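Long-range contacts in hypothetical protein PA3352 (Pseudomonas aeruginosa, PDB 2FUP), which is of unconfirmed function but, as a putative flagella synthesis protein of the FlgN family, probably acts as a chaperone in flagellar assembly: residues Leu9-Glu14 and Arg60-Ile65; Gln21-Val26 and Gln106-Arg111. All coordinates share one frame; numbering follows the deposited sequence. Where two conformers were deposited one is given.

Contact 1: residues Leu9-Glu14 and Arg60-Ile65; sequences LDLFAE and RARAEI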
loop_
_atom_site.group_PDB
_atom_site.type_symbol
_atom_site.label_atom_id
_atom_site.label_comp_id
_atom_site.label_asym_id
_atom_site.label_seq_id
_atom_site.Cartn_x
_atom_site.Cartn_y
_atom_site.Cartn_z
ATOM N N LEU A 9 7.884 -9.018 7.690
ATOM C CA LEU A 9 7.213 -8.134 8.601
ATOM C C LEU A 9 7.678 -6.700 8.422
ATOM O O LEU A 9 6.872 -5.774 8.497
ATOM C CB LEU A 9 7.390 -8.622 10.038
ATOM C CG LEU A 9 6.602 -7.847 11.113
ATOM C CD1 LEU A 9 5.104 -7.894 10.909
ATOM C CD2 LEU A 9 6.941 -8.502 12.490
ATOM N N ASP A 10 8.949 -6.494 8.119
ATOM C CA ASP A 10 9.483 -5.135 7.888
ATOM C C ASP A 10 8.824 -4.549 6.670
ATOM O O ASP A 10 8.469 -3.370 6.656
ATOM C CB ASP A 10 10.987 -5.179 7.716
ATOM C CG ASP A 10 11.592 -3.829 7.652
ATOM O OD1 ASP A 10 11.524 -3.088 8.630
ATOM O OD2 ASP A 10 12.255 -3.539 6.631
ATOM N N LEU A 11 8.641 -5.358 5.627
ATOM C CA LEU A 11 7.979 -4.832 4.415
ATOM C C LEU A 11 6.556 -4.418 4.681
ATOM O O LEU A 11 6.076 -3.404 4.186
ATOM C CB LEU A 11 8.028 -5.891 3.316
ATOM C CG LEU A 11 9.407 -6.165 2.736
ATOM C CD1 LEU A 11 9.444 -7.452 1.957
ATOM C CD2 LEU A 11 9.884 -5.062 1.876
ATOM N N PHE A 12 5.839 -5.202 5.457
ATOM C CA PHE A 12 4.498 -4.806 5.821
ATOM C C PHE A 12 4.524 -3.528 6.637
ATOM O O PHE A 12 3.682 -2.657 6.407
ATOM C CB PHE A 12 3.785 -5.891 6.633
ATOM C CG PHE A 12 3.170 -6.966 5.799
ATOM C CD1 PHE A 12 2.170 -6.710 4.882
ATOM C CD2 PHE A 12 3.564 -8.288 5.931
ATOM C CE1 PHE A 12 1.615 -7.699 4.114
ATOM C CE2 PHE A 12 2.989 -9.313 5.124
ATOM C CZ PHE A 12 1.993 -9.006 4.214
ATOM N N ALA A 13 5.413 -3.431 7.619
ATOM C CA ALA A 13 5.483 -2.218 8.467
ATOM C C ALA A 13 5.777 -0.998 7.601
ATOM O O ALA A 13 5.152 0.042 7.746
ATOM C CB ALA A 13 6.570 -2.375 9.558
ATOM N N GLU A 14 6.742 -1.106 6.718
ATOM C CA GLU A 14 7.062 0.007 5.837
ATOM C C GLU A 14 5.875 0.398 4.969
ATOM O O GLU A 14 5.543 1.575 4.832
ATOM C CB GLU A 14 8.213 -0.365 4.903
ATOM C CG GLU A 14 9.547 -0.508 5.585
ATOM C CD GLU A 14 10.718 -0.864 4.655
ATOM O OE1 GLU A 14 10.514 -0.854 3.395
ATOM O OE2 GLU A 14 11.840 -1.129 5.211
ATOM N N ARG A 60 6.111 -6.143 -4.741
ATOM C CA ARG A 60 6.872 -7.152 -5.502
ATOM C C ARG A 60 7.771 -7.944 -4.584
ATOM O O ARG A 60 8.005 -9.142 -4.838
ATOM C CB ARG A 60 7.644 -6.603 -6.677
ATOM C CG ARG A 60 6.704 -6.175 -7.832
ATOM C CD ARG A 60 7.509 -5.821 -9.029
ATOM N NE ARG A 60 6.741 -5.884 -10.262
ATOM C CZ ARG A 60 7.055 -5.203 -11.369
ATOM N NH1 ARG A 60 8.032 -4.301 -11.345
ATOM N NH2 ARG A 60 6.331 -5.347 -12.481
ATOM N N ALA A 61 8.308 -7.301 -3.554
ATOM C CA ALA A 61 9.189 -7.987 -2.578
ATOM C C ALA A 61 8.377 -8.994 -1.793
ATOM O O ALA A 61 8.785 -10.148 -1.622
ATOM C CB ALA A 61 9.838 -6.989 -1.699
ATOM N N ARG A 62 7.214 -8.551 -1.266
ATOM C CA ARG A 62 6.382 -9.483 -0.495
ATOM C C ARG A 62 5.942 -10.675 -1.353
ATOM O O ARG A 62 5.929 -11.848 -0.911
ATOM C CB ARG A 62 5.129 -8.799 0.077
ATOM C CG ARG A 62 5.572 -7.792 1.123
ATOM C CD ARG A 62 4.408 -7.487 2.044
ATOM N NE ARG A 62 3.377 -6.952 1.178
ATOM C CZ ARG A 62 3.374 -5.696 0.764
ATOM N NH1 ARG A 62 4.230 -4.839 1.267
ATOM N NH2 ARG A 62 2.499 -5.286 -0.105
ATOM N N ALA A 63 5.563 -10.389 -2.609
ATOM C CA ALA A 63 5.116 -11.460 -3.516
ATOM C C ALA A 63 6.261 -12.465 -3.739
ATOM O O ALA A 63 6.029 -13.694 -3.777
ATOM C CB ALA A 63 4.664 -10.880 -4.903
ATOM N N GLU A 64 7.507 -11.948 -3.910
ATOM C CA GLU A 64 8.642 -12.823 -4.147
ATOM C C GLU A 64 8.952 -13.712 -2.942
ATOM O O GLU A 64 9.255 -14.899 -3.088
ATOM C CB GLU A 64 9.872 -12.020 -4.581
ATOM C CG GLU A 64 11.129 -12.841 -4.954
ATOM C CD GLU A 64 10.967 -13.829 -6.106
ATOM O OE1 GLU A 64 10.088 -13.562 -6.956
ATOM O OE2 GLU A 64 11.758 -14.850 -6.184
ATOM N N ILE A 65 8.821 -13.164 -1.735
ATOM C CA ILE A 65 9.050 -13.944 -0.553
ATOM C C ILE A 65 8.027 -15.081 -0.519
ATOM O O ILE A 65 8.369 -16.247 -0.212
ATOM C CB ILE A 65 9.008 -13.030 0.698
ATOM C CG1 ILE A 65 10.230 -12.128 0.687
ATOM C CG2 ILE A 65 8.887 -13.851 1.939
ATOM C CD1 ILE A 65 10.211 -11.047 1.725
#
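Leu11 and Arg62 face each other where helices 7-34 and 39-68 run antiparallel, their CA atoms 6.9 Å apart and the axes of the two short segments 10.0 Å apart at an angle of 155°. Leu11 points toward helix 39-68 with its CB beside the aliphatic part of Arg62, 3.8 Å from Arg62 CG. Its CD1 branch meets the methyl of Ala61, with Leu11 CD1 to Ala61 CB at 3.7 Å, and touches Ile65 tip to tip, CD1 to CD1. These helices, joined by a short connection, form an antiparallel helical hairpin, and the contact lies near its open end. The interface also holds a CH-pi contact: Arg62 CD sits over the centre of the Phe12 ring, 3.5 Å from the centroid. The chain of Arg62 bends at chi3 (-60°), which places NE by the same ring, 3.5 Å from Phe12 CE1, with the ring and guanidinium planes 22° apart. Arg62 NH1 forms a salt bridge with Asp15 of helix 7-34; Leu11 O lies near the guanidinium plane, but at 3.7 Å from Arg62 NH1 it makes no hydrogen bond. Leu78 of helix 75-82 and Arg94 of helix 88-114 also touch Phe12, whose side chain lies about 3 Å from a bound methylpentanediol, probably from the crystallisation liquor.

Contact 2: residues Gln21-Val26 and Gln106-Arg111; sequences QLLQLV and QQANLR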
loop_
_atom_site.group_PDB
_atom_site.type_symbol
_atom_site.label_atom_id
_atom_site.label_comp_id
_atom_site.label_asym_id
_atom_site.label_seq_id
_atom_site.Cartn_x
_atom_site.Cartn_y
_atom_site.Cartn_z
ATOM N N GLN A 21 0.605 7.482 4.670
ATOM C CA GLN A 21 1.028 8.755 4.141
ATOM C C GLN A 21 0.288 9.032 2.826
ATOM O O GLN A 21 -0.110 10.170 2.547
ATOM C CB GLN A 21 2.536 8.858 4.046
ATOM C CG GLN A 21 3.122 9.007 5.452
ATOM C CD GLN A 21 4.507 9.588 5.436
ATOM O OE1 GLN A 21 5.281 9.291 4.545
ATOM N NE2 GLN A 21 4.824 10.447 6.416
ATOM N N LEU A 22 0.147 8.011 1.983
ATOM C CA LEU A 22 -0.570 8.180 0.697
ATOM C C LEU A 22 -2.021 8.632 0.934
ATOM O O LEU A 22 -2.505 9.575 0.336
ATOM C CB LEU A 22 -0.496 6.872 -0.119
ATOM C CG LEU A 22 -1.116 6.957 -1.496
ATOM C CD1 LEU A 22 -0.496 8.006 -2.357
ATOM C CD2 LEU A 22 -1.039 5.588 -2.195
ATOM N N LEU A 23 -2.686 7.955 1.879
ATOM C CA LEU A 23 -4.078 8.295 2.170
ATOM C C LEU A 23 -4.172 9.766 2.602
ATOM O O LEU A 23 -5.096 10.477 2.225
ATOM C CB LEU A 23 -4.598 7.329 3.231
ATOM C CG LEU A 23 -6.046 7.449 3.585
ATOM C CD1 LEU A 23 -6.960 7.257 2.383
ATOM C CD2 LEU A 23 -6.379 6.471 4.751
ATOM N N GLN A 24 -3.262 10.196 3.475
ATOM C CA GLN A 24 -3.250 11.578 3.920
ATOM C C GLN A 24 -3.034 12.587 2.752
ATOM O O GLN A 24 -3.684 13.621 2.647
ATOM C CB GLN A 24 -2.176 11.752 4.955
ATOM C CG GLN A 24 -2.560 11.067 6.271
ATOM C CD GLN A 24 -1.436 10.888 7.257
ATOM O OE1 GLN A 24 -0.558 11.723 7.347
ATOM N NE2 GLN A 24 -1.507 9.811 8.068
ATOM N N LEU A 25 -2.090 12.237 1.852
ATOM C CA LEU A 25 -1.894 13.080 0.673
ATOM C C LEU A 25 -3.114 13.118 -0.252
ATOM O O LEU A 25 -3.420 14.145 -0.861
ATOM C CB LEU A 25 -0.640 12.672 -0.109
ATOM C CG LEU A 25 0.721 12.853 0.559
ATOM C CD1 LEU A 25 1.808 12.204 -0.267
ATOM C CD2 LEU A 25 0.981 14.330 0.816
ATOM N N VAL A 26 -3.785 11.972 -0.393
ATOM C CA VAL A 26 -5.026 11.977 -1.185
ATOM C C VAL A 26 -6.144 12.827 -0.545
ATOM O O VAL A 26 -6.893 13.564 -1.217
ATOM C CB VAL A 26 -5.535 10.533 -1.446
ATOM C CG1 VAL A 26 -6.882 10.569 -2.189
ATOM C CG2 VAL A 26 -4.544 9.814 -2.247
ATOM N N GLN A 106 -7.495 3.597 -2.601
ATOM C CA GLN A 106 -8.108 3.449 -3.928
ATOM C C GLN A 106 -9.400 4.170 -4.017
ATOM O O GLN A 106 -9.649 4.902 -5.014
ATOM C CB GLN A 106 -8.340 1.975 -4.225
ATOM C CG GLN A 106 -8.955 1.725 -5.585
ATOM C CD GLN A 106 -9.065 0.208 -5.808
ATOM O OE1 GLN A 106 -9.856 -0.470 -5.114
ATOM N NE2 GLN A 106 -8.244 -0.336 -6.738
ATOM N N GLN A 107 -10.256 4.039 -3.003
ATOM C CA GLN A 107 -11.537 4.698 -3.004
ATOM C C GLN A 107 -11.402 6.237 -2.984
ATOM O O GLN A 107 -12.131 6.948 -3.645
ATOM C CB GLN A 107 -12.333 4.289 -1.743
ATOM C CG GLN A 107 -12.681 2.795 -1.668
ATOM C CD GLN A 107 -13.170 2.332 -0.290
ATOM O OE1 GLN A 107 -12.941 2.988 0.733
ATOM N NE2 GLN A 107 -13.839 1.168 -0.267
ATOM N N ALA A 108 -10.485 6.715 -2.148
ATOM C CA ALA A 108 -10.341 8.146 -1.967
ATOM C C ALA A 108 -9.803 8.740 -3.253
ATOM O O ALA A 108 -10.166 9.869 -3.633
ATOM C CB ALA A 108 -9.384 8.432 -0.810
ATOM N N ASN A 109 -8.939 8.023 -3.915
ATOM C CA ASN A 109 -8.424 8.522 -5.169
ATOM C C ASN A 109 -9.483 8.536 -6.250
ATOM O O ASN A 109 -9.614 9.517 -7.013
ATOM C CB ASN A 109 -7.239 7.716 -5.580
ATOM C CG ASN A 109 -6.619 8.205 -6.863
ATOM O OD1 ASN A 109 -6.028 9.290 -6.906
ATOM N ND2 ASN A 109 -6.758 7.406 -7.936
ATOM N N LEU A 110 -10.310 7.501 -6.281
ATOM C CA LEU A 110 -11.430 7.525 -7.218
ATOM C C LEU A 110 -12.359 8.698 -6.955
ATOM O O LEU A 110 -12.861 9.361 -7.899
ATOM C CB LEU A 110 -12.193 6.184 -7.187
ATOM C CG LEU A 110 -11.418 5.036 -7.823
ATOM C CD1 LEU A 110 -12.095 3.694 -7.502
ATOM C CD2 LEU A 110 -11.253 5.208 -9.333
ATOM N N ARG A 111 -12.649 8.989 -5.703
ATOM C CA ARG A 111 -13.456 10.157 -5.388
ATOM C C ARG A 111 -12.812 11.453 -5.936
ATOM O O ARG A 111 -13.502 12.297 -6.513
ATOM C CB ARG A 111 -13.733 10.263 -3.880
ATOM C CG ARG A 111 -14.413 11.560 -3.444
ATOM C CD ARG A 111 -14.083 11.930 -2.048
ATOM N NE ARG A 111 -12.638 12.000 -1.931
ATOM C CZ ARG A 111 -11.970 11.977 -0.789
ATOM N NH1 ARG A 111 -12.623 11.947 0.372
ATOM N NH2 ARG A 111 -10.655 12.005 -0.820
#
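Val26 and Asn109 have the nearest CA atoms, 6.3 Å apart, between residues 21-26 of helix 7-34 and residues 106-111 of helix 88-114. The axes of the two short segments run nearly parallel, 19° apart and 9.6 Å from each other. The CB of Val26 is directed toward the partner helix and is already 4.4 Å from Ala108 CB. CG1, held anti to the backbone N (chi1 176°), carries the contact: Val26 CG1 lies 3.6 Å from Ala108 CB and equally near Ala108 C, then 3.7 Å from the backbone N of Asn109. The valine methyl thus rests against both the small side chain and the main chain of the opposing helix. Helices 7-34 and 88-114 are parallel members of the helical bundle, with helices 39-68 and 75-82 between them in sequence, so the contact joins parts of the fold far apart along the chain. On the N-terminal side of Val26, Leu23 adds a looser touch, its CD1 4.2 Å from Ala108 CB. At the C-terminal side the chain of Arg111 bends at chi3 (56°), which sets NE, and its guanidinium lies nearer helix 7-34 than the direction of its CB suggests. Arg111 NH2 stops 4.1 Å from Val26 O, too far to bond; that carbonyl instead accepts a hydrogen bond from Asn112, while Arg111 makes a cation-pi contact with Phe30. The side chain of Asn109 leaves its helix to the side of the contact, and its ND2 donates to the carbonyl of Gln120.

Overall arrangement
Both contacts use helix 7-34 but lie on opposite sides of the chain's centre, their own centres about 21 Å apart, and they do not touch. Contact 1 pairs that helix with the antiparallel helix 39-68, contact 2 with the parallel helix 88-114, so together they tie one helix to two partners. Each is partly buried, with two buried residues among five that touch. Their chemistry differs: contact 1 buries more surface, 246 against 158 Å², and mixes leucine packing with an arginine lying on an aromatic ring, whereas contact 2 rests mainly on a valine methyl against an alanine and the main chain beside it, and leaves its arginine at the margin. Neither has a hydrogen bond directly between its segments.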